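Cytosolic phospholipase A2 delta (Homo sapiens, PDB 5IZ5) hydrolyses the sn-2 ester of glycerophospholipids in a calcium-dependent manner, with a preference for linoleic acid at that position. Local coordinates at residues Glu321-Val326 and Thr806-Arg811; Asp671-Phe676 and Pro729-Phe734; Glu21-Trp26 and Leu83-Val88; Leu154-Val159 and Gln614-Tyr619; Val30-Ala35 and Glu136-Glu141. The protein carries 3 engineered substitutions. All coordinates share one frame; numbering follows the deposited sequence.

How the contacts relate
Contacts 3 and 5 lie in the C2 domain, contacts 1 and 2 in the catalytic region, and contact 4 between them. Contacts 3 and 5 both use strand 21-36, their centres about 26 Å apart, pairing it with strands 75-85 and 137-146. Contact 4 comes after both along the chain; it touches contact 3, with centres about 11 Å apart, and ties strand 152-156 of the same antiparallel sheet to residues 614-619. Contacts 1 and 2 are about 15 Å apart centre to centre and joined where Val326 meets Asp671; contact 1 brackets contact 2 in sequence. Contacts 2 and 5 lie on opposite sides of the chain's centre, about 59 Å apart, while contact 4 joins the two parts.

Contact 1: Glu321-Val326 and Thr806-Arg811; sequences EDEVPV and TALKHR
Arg811 reaches over the turn at Asp322-Val324 and lays its guanidinium flat against one carbonyl: Asp322 O sits 3.0 Å above the plane, over its centre. The bond is made at another point of the group, where Arg811 NH1 donates to Val324 O at 3.0 Å, the acceptor 20° out of the guanidinium plane. The chi2 torsion (-136°) places Arg811 CD, 3.8 Å from Pro325 CA, and a further bend at chi3 (80°) sets NE. Here the last turn of helix 797-810 packs against the loop that leads from helix 292-313 into strand 327-331 of the central mixed sheet of the catalytic domain. Pro325 presents two ring atoms to that last turn. Its CD meets Leu808 CD1 at 3.7 Å, the two side chains crossing at a slant, while its CB faces Ala807 CB at 3.9 Å. The placement of the Glu323 carboxylate beside Leu808 is doubtful. Leu309 of helix 292-313 also touches Pro325, and Asp671, in a loop, touches Arg811.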
# COMPACT_ATOMS: atom_id res chain seq x y z
N GLU B 321 -8.13 -11.30 31.79
CA GLU B 321 -7.86 -10.61 30.52
C GLU B 321 -6.50 -10.98 29.93
O GLU B 321 -6.37 -11.24 28.73
CB GLU B 321 -7.93 -9.08 30.70
CG GLU B 321 -8.85 -8.40 29.67
CD GLU B 321 -8.21 -7.23 28.93
OE1 GLU B 321 -8.93 -6.28 28.51
OE2 GLU B 321 -6.99 -7.28 28.73
N ASP B 322 -5.49 -10.97 30.79
CA ASP B 322 -4.11 -11.33 30.44
C ASP B 322 -3.91 -12.80 30.07
O ASP B 322 -2.85 -13.15 29.56
CB ASP B 322 -3.17 -10.99 31.60
CG ASP B 322 -3.56 -11.70 32.89
OD1 ASP B 322 -4.20 -11.05 33.75
OD2 ASP B 322 -3.26 -12.91 33.02
N GLU B 323 -4.89 -13.65 30.35
CA GLU B 323 -4.78 -15.06 30.01
C GLU B 323 -5.45 -15.40 28.69
O GLU B 323 -5.22 -16.48 28.17
CB GLU B 323 -5.36 -15.90 31.15
CG GLU B 323 -5.34 -17.42 30.98
CD GLU B 323 -3.97 -17.97 30.62
OE1 GLU B 323 -3.09 -17.92 31.50
OE2 GLU B 323 -3.78 -18.46 29.48
N VAL B 324 -6.24 -14.49 28.13
CA VAL B 324 -6.99 -14.76 26.90
C VAL B 324 -6.01 -14.83 25.73
O VAL B 324 -5.35 -13.83 25.41
CB VAL B 324 -8.07 -13.69 26.61
CG1 VAL B 324 -8.86 -14.05 25.36
CG2 VAL B 324 -9.02 -13.57 27.79
N PRO B 325 -5.91 -16.00 25.08
CA PRO B 325 -5.00 -16.11 23.94
C PRO B 325 -5.53 -15.36 22.71
O PRO B 325 -6.74 -15.30 22.49
CB PRO B 325 -4.95 -17.61 23.67
CG PRO B 325 -6.30 -18.08 24.09
CD PRO B 325 -6.65 -17.26 25.30
N VAL B 326 -4.61 -14.78 21.94
CA VAL B 326 -4.95 -14.06 20.72
C VAL B 326 -4.91 -15.05 19.57
O VAL B 326 -3.86 -15.61 19.24
CB VAL B 326 -3.99 -12.88 20.48
CG1 VAL B 326 -4.35 -12.13 19.20
CG2 VAL B 326 -4.01 -11.92 21.67
N THR B 806 -3.21 -25.32 24.65
CA THR B 806 -1.79 -25.00 24.69
C THR B 806 -1.56 -23.49 24.65
O THR B 806 -0.75 -22.96 25.41
CB THR B 806 -1.03 -25.65 23.53
OG1 THR B 806 -1.37 -27.03 23.45
CG2 THR B 806 0.47 -25.50 23.72
N ALA B 807 -2.29 -22.81 23.76
CA ALA B 807 -2.22 -21.35 23.66
C ALA B 807 -2.57 -20.72 25.01
O ALA B 807 -1.93 -19.76 25.43
CB ALA B 807 -3.16 -20.84 22.58
N LEU B 808 -3.59 -21.28 25.66
CA LEU B 808 -4.02 -20.82 26.97
C LEU B 808 -2.90 -20.99 28.01
O LEU B 808 -2.57 -20.05 28.72
CB LEU B 808 -5.28 -21.57 27.41
CG LEU B 808 -6.09 -20.99 28.56
CD1 LEU B 808 -6.58 -19.59 28.22
CD2 LEU B 808 -7.27 -21.90 28.86
N LYS B 809 -2.30 -22.17 28.06
CA LYS B 809 -1.21 -22.44 29.01
C LYS B 809 -0.06 -21.47 28.83
O LYS B 809 0.44 -20.91 29.80
CB LYS B 809 -0.71 -23.88 28.84
CG LYS B 809 -1.69 -24.92 29.36
CD LYS B 809 -1.27 -26.34 29.03
CE LYS B 809 -2.48 -27.25 28.86
NZ LYS B 809 -2.08 -28.66 28.57
N HIS B 810 0.35 -21.28 27.58
CA HIS B 810 1.43 -20.36 27.24
C HIS B 810 1.17 -18.94 27.75
O HIS B 810 2.11 -18.25 28.14
CB HIS B 810 1.65 -20.37 25.72
CG HIS B 810 2.47 -19.22 25.21
ND1 HIS B 810 1.99 -18.30 24.30
CD2 HIS B 810 3.74 -18.85 25.50
CE1 HIS B 810 2.94 -17.41 24.04
NE2 HIS B 810 4.01 -17.72 24.76
N ARG B 811 -0.09 -18.51 27.76
CA ARG B 811 -0.44 -17.18 28.24
C ARG B 811 -0.68 -17.12 29.75
O ARG B 811 -0.09 -17.89 30.51
CB ARG B 811 -1.68 -16.66 27.51
CG ARG B 811 -1.38 -16.05 26.16
CD ARG B 811 -2.15 -14.78 26.00
NE ARG B 811 -1.48 -13.68 26.69
CZ ARG B 811 -1.91 -12.43 26.71
NH1 ARG B 811 -3.03 -12.08 26.08
NH2 ARG B 811 -1.22 -11.51 27.38

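Contact 2: Asp671-Phe676 and Pro729-Phe734; sequences DLILSF and PILLHF
Ile673 and Leu731 stand side by side on two parallel strands of the mixed sheet in the catalytic domain, whose patatin-like alpha/beta core belongs to the cytosolic phospholipase A2 family. Five backbone bonds join the strands, beginning with Ile730 N to Asp671 O and ending with Phe734 N to Ser675 O. Side chains alternate between the two faces. On one, Leu672 CD1 touches Ile730 CG2 at 3.6 Å, and Leu674 CD2 rests 3.9 Å from Leu732 CB. Farther along this face, Phe676 CE1 comes over the face of the Phe734 ring, 3.5 Å from Phe734 CD2, the planes 56° apart. The other face carries Ile673, Leu731, Ser675 and His733, with Leu731 CD2 3.9 Å from Ser675 CB. In the next shell, strand 327-331 flanks strand 672-676: Met330 touches Ile673, Ser675 and Leu731. His345 stacks on the Phe676 ring, and the Phe676 side chain lies about 11 Å from the substrate-binding Gly334. His733 NE2 is hydrogen-bonded to Pro683 O; with the bond at ND1, this would limit the ring's rotation. With CG anti to its backbone N (chi1 -174°), His733 meets Ser675 OG in the ring plane, through ND1, at 2.9 Å.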
# COMPACT_ATOMS: atom_id res chain seq x y z
N ASP B 671 -0.98 -15.86 19.47
CA ASP B 671 -0.66 -17.11 20.16
C ASP B 671 -0.98 -18.30 19.28
O ASP B 671 -0.22 -19.26 19.25
CB ASP B 671 -1.44 -17.19 21.47
CG ASP B 671 -1.11 -16.06 22.41
OD1 ASP B 671 0.08 -15.94 22.77
OD2 ASP B 671 -2.02 -15.29 22.78
N LEU B 672 -2.10 -18.24 18.58
CA LEU B 672 -2.50 -19.30 17.66
C LEU B 672 -2.99 -18.71 16.34
O LEU B 672 -3.75 -17.74 16.34
CB LEU B 672 -3.62 -20.15 18.29
CG LEU B 672 -4.29 -21.19 17.38
CD1 LEU B 672 -3.29 -22.26 16.99
CD2 LEU B 672 -5.48 -21.81 18.08
N ILE B 673 -2.55 -19.30 15.23
CA ILE B 673 -3.02 -18.91 13.91
C ILE B 673 -3.60 -20.12 13.19
O ILE B 673 -2.93 -21.13 13.03
CB ILE B 673 -1.89 -18.32 13.05
CG1 ILE B 673 -1.31 -17.07 13.71
CG2 ILE B 673 -2.41 -17.96 11.66
CD1 ILE B 673 0.02 -16.63 13.14
N LEU B 674 -4.86 -20.01 12.77
CA LEU B 674 -5.46 -21.01 11.90
C LEU B 674 -5.19 -20.57 10.48
O LEU B 674 -5.73 -19.57 10.02
CB LEU B 674 -6.96 -21.14 12.16
CG LEU B 674 -7.39 -21.34 13.62
CD1 LEU B 674 -8.89 -21.53 13.71
CD2 LEU B 674 -6.67 -22.52 14.26
N SER B 675 -4.32 -21.33 9.80
CA SER B 675 -3.88 -21.02 8.45
C SER B 675 -4.69 -21.81 7.44
O SER B 675 -4.58 -23.04 7.37
CB SER B 675 -2.39 -21.36 8.30
OG SER B 675 -1.98 -21.34 6.94
N PHE B 676 -5.50 -21.10 6.66
CA PHE B 676 -6.26 -21.73 5.60
C PHE B 676 -5.58 -21.48 4.25
O PHE B 676 -5.35 -20.33 3.87
CB PHE B 676 -7.69 -21.19 5.59
CG PHE B 676 -8.44 -21.40 6.89
CD1 PHE B 676 -8.45 -22.64 7.52
CD2 PHE B 676 -9.16 -20.37 7.46
CE1 PHE B 676 -9.15 -22.84 8.70
CE2 PHE B 676 -9.87 -20.56 8.64
CZ PHE B 676 -9.86 -21.79 9.26
N PRO B 729 4.25 -18.16 17.46
CA PRO B 729 2.86 -18.63 17.52
C PRO B 729 2.69 -20.09 17.09
O PRO B 729 3.52 -20.62 16.35
CB PRO B 729 2.16 -17.72 16.51
CG PRO B 729 3.22 -17.35 15.54
CD PRO B 729 4.47 -17.22 16.35
N ILE B 730 1.61 -20.71 17.57
CA ILE B 730 1.22 -22.04 17.15
C ILE B 730 0.46 -21.92 15.83
O ILE B 730 -0.40 -21.06 15.69
CB ILE B 730 0.29 -22.72 18.19
CG1 ILE B 730 1.03 -22.89 19.52
CG2 ILE B 730 -0.21 -24.07 17.69
CD1 ILE B 730 0.12 -23.19 20.69
N LEU B 731 0.77 -22.81 14.89
CA LEU B 731 0.08 -22.84 13.61
C LEU B 731 -0.64 -24.16 13.36
O LEU B 731 -0.04 -25.23 13.44
CB LEU B 731 1.08 -22.59 12.48
CG LEU B 731 1.19 -21.11 12.15
CD1 LEU B 731 2.64 -20.69 12.11
CD2 LEU B 731 0.49 -20.78 10.83
N LEU B 732 -1.92 -24.04 13.05
CA LEU B 732 -2.73 -25.14 12.54
C LEU B 732 -3.03 -24.84 11.09
O LEU B 732 -3.72 -23.87 10.79
CB LEU B 732 -4.03 -25.27 13.32
CG LEU B 732 -4.23 -26.47 14.24
CD1 LEU B 732 -2.94 -26.96 14.88
CD2 LEU B 732 -5.25 -26.14 15.32
N HIS B 733 -2.51 -25.68 10.21
CA HIS B 733 -2.57 -25.45 8.78
C HIS B 733 -3.56 -26.39 8.11
O HIS B 733 -3.49 -27.61 8.29
CB HIS B 733 -1.18 -25.65 8.20
CG HIS B 733 -1.08 -25.31 6.75
ND1 HIS B 733 -1.15 -24.01 6.28
CD2 HIS B 733 -0.89 -26.09 5.66
CE1 HIS B 733 -1.02 -24.02 4.97
NE2 HIS B 733 -0.86 -25.26 4.57
N PHE B 734 -4.46 -25.82 7.32
CA PHE B 734 -5.52 -26.56 6.65
C PHE B 734 -5.36 -26.46 5.13
O PHE B 734 -5.86 -25.52 4.51
CB PHE B 734 -6.89 -26.00 7.05
CG PHE B 734 -7.16 -26.07 8.52
CD1 PHE B 734 -7.95 -27.09 9.05
CD2 PHE B 734 -6.61 -25.13 9.38
CE1 PHE B 734 -8.19 -27.15 10.41
CE2 PHE B 734 -6.85 -25.19 10.74
CZ PHE B 734 -7.64 -26.20 11.26

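Contact 3: Glu21-Trp26 and Leu83-Val88; sequences EASTCW and LIQSQV
Ser23 and Gln85 hold each other by two bonds at the tight part of this contact. Ser23 OG donates to Gln85 OE1 at 2.7 Å, and Gln85 NE2 returns a bond to Ser23 O at 3.1 Å, approaching from above the carbonyl plane. A bend at chi2 (49°) curls the Gln85 chain, and its OE1 accepts a second bond, from Gln87 N within the type I turn 85-88, that arrives in the carbonyl plane on a lone pair. Outside the pair, Glu152 OE1 binds Gln85 NE2, so both ends of the amide are engaged. Beside it, strands 21-36 and 75-85 of the C2 beta-sandwich run antiparallel, and Trp26 and Ile84 form a hydrogen-bonded pair, with Ile84 N to Trp26 O at 2.7 Å. The more exposed side is looser. Ser86 CB sits over the face of the Trp26 six-membered ring, 4.1 Å from its centroid, in a CH-pi contact. Gln87 NE2 makes a weak bond to Glu21 OE2 at 3.4 Å, with the carboxylate and amide planes 53° apart. A leucine in place of Gln85 would probably leave Ser23 OG and Gln87 N without their shared acceptor, and Ser23 O and Glu152 without the amide donor. The chemistry implies that a buried amide, both donor and acceptor, ties Ser23 of strand 21-36 to the turn that begins at Gln85, where regular pairing gives out.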
# COMPACT_ATOMS: atom_id res chain seq x y z
N GLU B 21 8.82 16.94 19.10
CA GLU B 21 10.26 17.09 19.35
C GLU B 21 10.82 18.40 18.80
O GLU B 21 10.48 18.81 17.69
CB GLU B 21 10.98 15.90 18.71
CG GLU B 21 12.49 15.88 18.90
CD GLU B 21 13.15 14.67 18.27
OE1 GLU B 21 12.57 13.56 18.33
OE2 GLU B 21 14.25 14.82 17.71
N ALA B 22 11.67 19.06 19.59
CA ALA B 22 12.36 20.29 19.17
C ALA B 22 13.78 19.94 18.75
O ALA B 22 14.50 19.31 19.52
CB ALA B 22 12.38 21.30 20.31
N SER B 23 14.16 20.34 17.55
CA SER B 23 15.52 20.12 17.06
C SER B 23 16.05 21.28 16.22
O SER B 23 15.36 21.74 15.31
CB SER B 23 15.57 18.84 16.23
OG SER B 23 16.89 18.62 15.76
N THR B 24 17.26 21.74 16.50
CA THR B 24 17.85 22.91 15.83
C THR B 24 18.55 22.59 14.49
O THR B 24 19.20 21.55 14.35
CB THR B 24 18.82 23.63 16.79
OG1 THR B 24 19.01 24.99 16.38
CG2 THR B 24 20.17 22.94 16.88
N CYS B 25 18.42 23.50 13.52
CA CYS B 25 19.02 23.34 12.19
C CYS B 25 20.42 23.94 12.08
O CYS B 25 20.78 24.85 12.82
CB CYS B 25 18.12 23.98 11.12
SG CYS B 25 16.47 23.21 10.99
N TRP B 26 21.22 23.41 11.16
CA TRP B 26 22.54 23.96 10.83
C TRP B 26 22.49 24.61 9.46
O TRP B 26 21.58 24.34 8.67
CB TRP B 26 23.59 22.85 10.82
CG TRP B 26 23.73 22.12 12.14
CD1 TRP B 26 23.47 22.61 13.39
CD2 TRP B 26 24.19 20.77 12.34
NE1 TRP B 26 23.72 21.66 14.35
CE2 TRP B 26 24.17 20.52 13.73
CE3 TRP B 26 24.61 19.75 11.48
CZ2 TRP B 26 24.55 19.29 14.28
CZ3 TRP B 26 25.00 18.52 12.03
CH2 TRP B 26 24.96 18.30 13.42
N LEU B 83 19.63 25.27 4.68
CA LEU B 83 19.35 24.97 6.09
C LEU B 83 19.14 23.45 6.23
O LEU B 83 18.33 22.86 5.52
CB LEU B 83 18.13 25.76 6.59
CG LEU B 83 18.27 26.29 8.04
CD1 LEU B 83 19.51 27.16 8.21
CD2 LEU B 83 17.04 27.07 8.48
N ILE B 84 19.90 22.84 7.15
CA ILE B 84 19.94 21.39 7.32
C ILE B 84 19.41 20.97 8.70
O ILE B 84 19.89 21.45 9.73
CB ILE B 84 21.39 20.87 7.16
CG1 ILE B 84 21.90 21.13 5.73
CG2 ILE B 84 21.51 19.40 7.52
CD1 ILE B 84 21.08 20.51 4.62
N GLN B 85 18.42 20.08 8.70
CA GLN B 85 17.89 19.48 9.93
C GLN B 85 18.64 18.18 10.20
O GLN B 85 18.55 17.22 9.44
CB GLN B 85 16.38 19.22 9.79
CG GLN B 85 15.71 18.48 10.93
CD GLN B 85 16.04 19.04 12.29
OE1 GLN B 85 16.80 18.44 13.05
NE2 GLN B 85 15.48 20.19 12.62
N SER B 86 19.40 18.16 11.29
CA SER B 86 20.25 17.01 11.63
C SER B 86 19.48 15.72 11.90
O SER B 86 20.03 14.63 11.75
CB SER B 86 21.12 17.35 12.85
OG SER B 86 20.32 17.61 14.00
N GLN B 87 18.22 15.83 12.30
CA GLN B 87 17.39 14.67 12.64
C GLN B 87 16.77 13.93 11.44
O GLN B 87 16.12 12.88 11.63
CB GLN B 87 16.27 15.09 13.57
CG GLN B 87 16.71 15.53 14.95
CD GLN B 87 17.65 14.54 15.62
OE1 GLN B 87 18.86 14.65 15.46
NE2 GLN B 87 17.11 13.58 16.37
N VAL B 88 16.94 14.45 10.22
CA VAL B 88 16.46 13.74 9.04
C VAL B 88 17.63 13.29 8.18
O VAL B 88 18.74 13.79 8.30
CB VAL B 88 15.45 14.54 8.18
CG1 VAL B 88 14.24 14.93 9.00
CG2 VAL B 88 16.08 15.77 7.54

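Contact 4: Leu154-Val159 and Gln614-Tyr619; sequences LITNKV and QLHQDY
His616 turns CG anti to its backbone N (chi1 -163°), which swings the imidazole toward the turn at Thr156-Val159, while Lys158, with CG anti to its carbonyl carbon (chi1 -57°), runs beside the ring in the same direction. Thr156 CG2 meets the ring edge at CD2, 3.4 Å away. Lys158 CA lies off-centre over the ring, 4.3 Å from its centroid in a CH-pi contact. The backbone adds one firm bond, His616 N to Val159 O at 2.8 Å, with the donor above the carbonyl plane. Two local motifs shape the partners: an Asx turn, in which Asn157 OD1 accepts from Val159 N, and a type I turn from His616 to Tyr619. Within the latter, Asp618 N donates to His616 ND1, in the ring plane, at 3.3 Å. An alanine at His616 would probably leave Asp618 N without this acceptor and open a gap beside Thr156 and Lys158. The contact joins the end of strand 152-156 to residues 614-619 of the catalytic region, whose strand 614-615 extends the same sheet. Because ND1 accepts, the ring is probably neutral with its proton on NE2; that buried, partnerless nitrogen, with Lys158 NZ 4.8 Å from His616 NE2, would further disfavour a charge.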
# COMPACT_ATOMS: atom_id res chain seq x y z
N LEU B 154 9.56 19.31 15.18
CA LEU B 154 9.38 18.08 14.41
C LEU B 154 8.39 17.14 15.09
O LEU B 154 8.19 17.22 16.30
CB LEU B 154 10.71 17.35 14.31
CG LEU B 154 11.93 18.09 13.76
CD1 LEU B 154 13.14 17.19 13.85
CD2 LEU B 154 11.68 18.54 12.33
N ILE B 155 7.79 16.25 14.29
CA ILE B 155 7.00 15.12 14.79
C ILE B 155 7.53 13.85 14.13
O ILE B 155 7.65 13.81 12.91
CB ILE B 155 5.50 15.26 14.47
CG1 ILE B 155 4.95 16.57 15.07
CG2 ILE B 155 4.71 14.07 15.03
CD1 ILE B 155 3.57 16.95 14.58
N THR B 156 7.85 12.83 14.94
CA THR B 156 8.40 11.57 14.42
C THR B 156 7.89 10.31 15.12
O THR B 156 7.40 10.37 16.23
CB THR B 156 9.91 11.46 14.64
OG1 THR B 156 10.43 12.68 15.17
CG2 THR B 156 10.59 11.10 13.39
N ASN B 157 8.06 9.17 14.45
CA ASN B 157 8.03 7.85 15.09
C ASN B 157 9.42 7.20 15.03
O ASN B 157 9.55 5.99 15.17
CB ASN B 157 6.99 6.94 14.43
CG ASN B 157 7.25 6.74 12.95
OD1 ASN B 157 8.31 7.10 12.43
ND2 ASN B 157 6.28 6.14 12.27
N LYS B 158 10.44 8.03 14.78
CA LYS B 158 11.86 7.63 14.67
C LYS B 158 12.24 6.97 13.34
O LYS B 158 13.40 6.58 13.17
CB LYS B 158 12.29 6.76 15.86
CG LYS B 158 12.10 7.42 17.21
CD LYS B 158 12.84 8.75 17.31
CE LYS B 158 12.65 9.35 18.70
NZ LYS B 158 13.89 9.97 19.25
N VAL B 159 11.30 6.85 12.41
CA VAL B 159 11.65 6.44 11.03
C VAL B 159 11.13 7.47 10.02
O VAL B 159 11.87 7.87 9.14
CB VAL B 159 11.27 4.97 10.69
CG1 VAL B 159 10.89 4.18 11.93
CG2 VAL B 159 10.20 4.88 9.61
N GLN B 614 9.64 12.92 5.51
CA GLN B 614 11.06 12.65 5.33
C GLN B 614 11.55 11.55 6.27
O GLN B 614 10.94 11.27 7.29
CB GLN B 614 11.85 13.94 5.52
CG GLN B 614 11.28 15.10 4.71
CD GLN B 614 12.13 16.36 4.76
OE1 GLN B 614 13.01 16.48 5.62
NE2 GLN B 614 11.88 17.28 3.84
N LEU B 615 12.67 10.92 5.90
CA LEU B 615 13.21 9.83 6.70
C LEU B 615 14.06 10.36 7.84
O LEU B 615 14.86 11.27 7.65
CB LEU B 615 14.05 8.88 5.83
CG LEU B 615 13.32 7.94 4.85
CD1 LEU B 615 12.23 7.15 5.56
CD2 LEU B 615 12.76 8.69 3.65
N HIS B 616 13.90 9.75 9.01
CA HIS B 616 14.68 10.11 10.20
C HIS B 616 16.15 9.75 9.97
O HIS B 616 16.45 8.81 9.23
CB HIS B 616 14.14 9.38 11.42
CG HIS B 616 14.58 9.96 12.73
ND1 HIS B 616 15.82 9.71 13.27
CD2 HIS B 616 13.95 10.77 13.60
CE1 HIS B 616 15.94 10.35 14.41
NE2 HIS B 616 14.82 11.00 14.64
N GLN B 617 17.06 10.49 10.58
CA GLN B 617 18.50 10.26 10.42
C GLN B 617 18.92 8.82 10.74
O GLN B 617 19.79 8.26 10.07
CB GLN B 617 19.30 11.25 11.28
CG GLN B 617 20.81 11.08 11.25
CD GLN B 617 21.43 11.16 9.87
OE1 GLN B 617 22.27 10.34 9.52
NE2 GLN B 617 21.05 12.16 9.08
N ASP B 618 18.29 8.20 11.72
CA ASP B 618 18.64 6.82 12.03
C ASP B 618 17.49 5.85 11.78
O ASP B 618 17.36 4.83 12.46
CB ASP B 618 19.31 6.67 13.42
CG ASP B 618 18.77 7.62 14.46
OD1 ASP B 618 19.43 8.63 14.79
OD2 ASP B 618 17.67 7.33 14.95
N TYR B 619 16.69 6.15 10.75
CA TYR B 619 15.61 5.25 10.32
C TYR B 619 16.08 3.80 10.12
O TYR B 619 15.37 2.86 10.46
CB TYR B 619 14.93 5.77 9.03
CG TYR B 619 15.70 5.49 7.76
CD1 TYR B 619 16.83 6.23 7.42
CD2 TYR B 619 15.29 4.50 6.88
CE1 TYR B 619 17.52 5.98 6.25
CE2 TYR B 619 15.97 4.24 5.71
CZ TYR B 619 17.09 4.98 5.40
OH TYR B 619 17.77 4.73 4.23

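Contact 5: Val30-Ala35 and Glu136-Glu141; sequences VRVLEA and EELDVE
Glu34 O accepts the backbone bond from Asp139 N at 2.8 Å, and with it Leu33 N to Asp139 O closes a classic beta bulge: Leu33 and Glu34 both face Asp139. The bulge interrupts the antiparallel pairing of strands 21-36 and 137-146 in the C2 beta-sandwich. Regular pairing resumes at Val32 and Val140 and continues to Arg31 and Glu141, where Arg31 N donates to Glu141 O at 2.8 Å. Inward, Val30 CG1 touches Val140 CG1 at 3.6 Å, and Leu94 of the opposing sheet packs on Leu138 and Val140. On the other face, Glu34 and Asp139 point the same way with carboxylates 16° from parallel, Glu34 OE2 being 4.2 Å from Asp139 OD2. Arg36 bridges both acids and Glu137 too, which would probably offset their repulsion, while Thr127 binds Asp139 OD1. Glu141 OE1 pairs with Arg125, and its other oxygen stays beyond salt-bridge range of Arg31. Leu33 crosses the Glu141 chain at about a right angle, its CD1 3.8 Å from Glu141 CG, and Glu141 OE2 rests 3.4 Å from Arg31 CD.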
# COMPACT_ATOMS: atom_id res chain seq x y z
N VAL B 30 27.76 24.76 0.36
CA VAL B 30 28.30 23.82 -0.62
C VAL B 30 29.00 24.64 -1.69
O VAL B 30 28.34 25.37 -2.44
CB VAL B 30 27.19 22.97 -1.26
CG1 VAL B 30 27.77 21.95 -2.24
CG2 VAL B 30 26.38 22.26 -0.18
N ARG B 31 30.32 24.53 -1.77
CA ARG B 31 31.10 25.27 -2.77
C ARG B 31 31.51 24.35 -3.92
O ARG B 31 32.40 23.51 -3.76
CB ARG B 31 32.33 25.92 -2.14
CG ARG B 31 33.07 26.87 -3.08
CD ARG B 31 34.17 27.65 -2.36
NE ARG B 31 33.64 28.71 -1.51
CZ ARG B 31 33.16 29.88 -1.95
NH1 ARG B 31 33.13 30.16 -3.25
NH2 ARG B 31 32.70 30.78 -1.08
N VAL B 32 30.86 24.52 -5.07
CA VAL B 32 31.16 23.75 -6.27
C VAL B 32 32.38 24.39 -6.94
O VAL B 32 32.30 25.50 -7.46
CB VAL B 32 29.96 23.75 -7.25
CG1 VAL B 32 30.28 22.97 -8.52
CG2 VAL B 32 28.73 23.18 -6.57
N LEU B 33 33.51 23.69 -6.91
CA LEU B 33 34.77 24.25 -7.39
C LEU B 33 34.96 24.03 -8.89
O LEU B 33 34.88 24.97 -9.68
CB LEU B 33 35.95 23.65 -6.62
CG LEU B 33 35.99 23.95 -5.12
CD1 LEU B 33 37.04 23.09 -4.43
CD2 LEU B 33 36.26 25.43 -4.88
N GLU B 34 35.20 22.78 -9.28
CA GLU B 34 35.54 22.45 -10.66
C GLU B 34 35.32 20.97 -10.93
O GLU B 34 35.16 20.17 -10.00
CB GLU B 34 37.00 22.80 -10.94
CG GLU B 34 38.01 21.98 -10.14
CD GLU B 34 39.44 22.31 -10.50
OE1 GLU B 34 39.84 23.48 -10.34
OE2 GLU B 34 40.17 21.40 -10.93
N ALA B 35 35.33 20.61 -12.21
CA ALA B 35 35.27 19.22 -12.63
C ALA B 35 36.33 18.96 -13.70
O ALA B 35 36.83 19.89 -14.33
CB ALA B 35 33.88 18.89 -13.17
N GLU B 136 36.09 10.74 -14.65
CA GLU B 136 35.42 12.03 -14.42
C GLU B 136 35.50 12.38 -12.92
O GLU B 136 35.29 11.51 -12.08
CB GLU B 136 33.96 11.97 -14.93
CG GLU B 136 33.68 10.87 -15.96
CD GLU B 136 32.55 11.17 -16.93
OE1 GLU B 136 31.91 12.25 -16.82
OE2 GLU B 136 32.31 10.31 -17.81
N GLU B 137 35.82 13.64 -12.59
CA GLU B 137 35.93 14.06 -11.18
C GLU B 137 35.29 15.41 -10.91
O GLU B 137 35.35 16.30 -11.75
CB GLU B 137 37.40 14.12 -10.74
CG GLU B 137 38.12 12.78 -10.80
CD GLU B 137 39.53 12.83 -10.26
OE1 GLU B 137 40.01 13.91 -9.85
OE2 GLU B 137 40.18 11.76 -10.22
N LEU B 138 34.68 15.55 -9.72
CA LEU B 138 34.05 16.80 -9.28
C LEU B 138 34.61 17.21 -7.91
O LEU B 138 34.51 16.45 -6.94
CB LEU B 138 32.53 16.61 -9.16
CG LEU B 138 31.57 17.80 -9.26
CD1 LEU B 138 30.34 17.58 -8.38
CD2 LEU B 138 32.19 19.15 -8.93
N ASP B 139 35.19 18.40 -7.83
CA ASP B 139 35.70 18.94 -6.56
C ASP B 139 34.68 19.85 -5.90
O ASP B 139 34.21 20.82 -6.51
CB ASP B 139 37.00 19.72 -6.77
CG ASP B 139 38.19 18.82 -7.05
OD1 ASP B 139 38.06 17.58 -6.95
OD2 ASP B 139 39.26 19.38 -7.37
N VAL B 140 34.36 19.54 -4.65
CA VAL B 140 33.39 20.31 -3.87
C VAL B 140 33.92 20.48 -2.45
O VAL B 140 34.65 19.61 -1.95
CB VAL B 140 32.03 19.59 -3.80
CG1 VAL B 140 30.97 20.47 -3.13
CG2 VAL B 140 31.56 19.17 -5.19
N GLU B 141 33.56 21.58 -1.80
CA GLU B 141 33.84 21.74 -0.37
C GLU B 141 32.58 22.06 0.43
O GLU B 141 31.71 22.81 -0.01
CB GLU B 141 34.97 22.72 -0.07
CG GLU B 141 35.27 23.79 -1.09
CD GLU B 141 36.53 24.57 -0.76
OE1 GLU B 141 37.30 24.14 0.12
OE2 GLU B 141 36.76 25.63 -1.39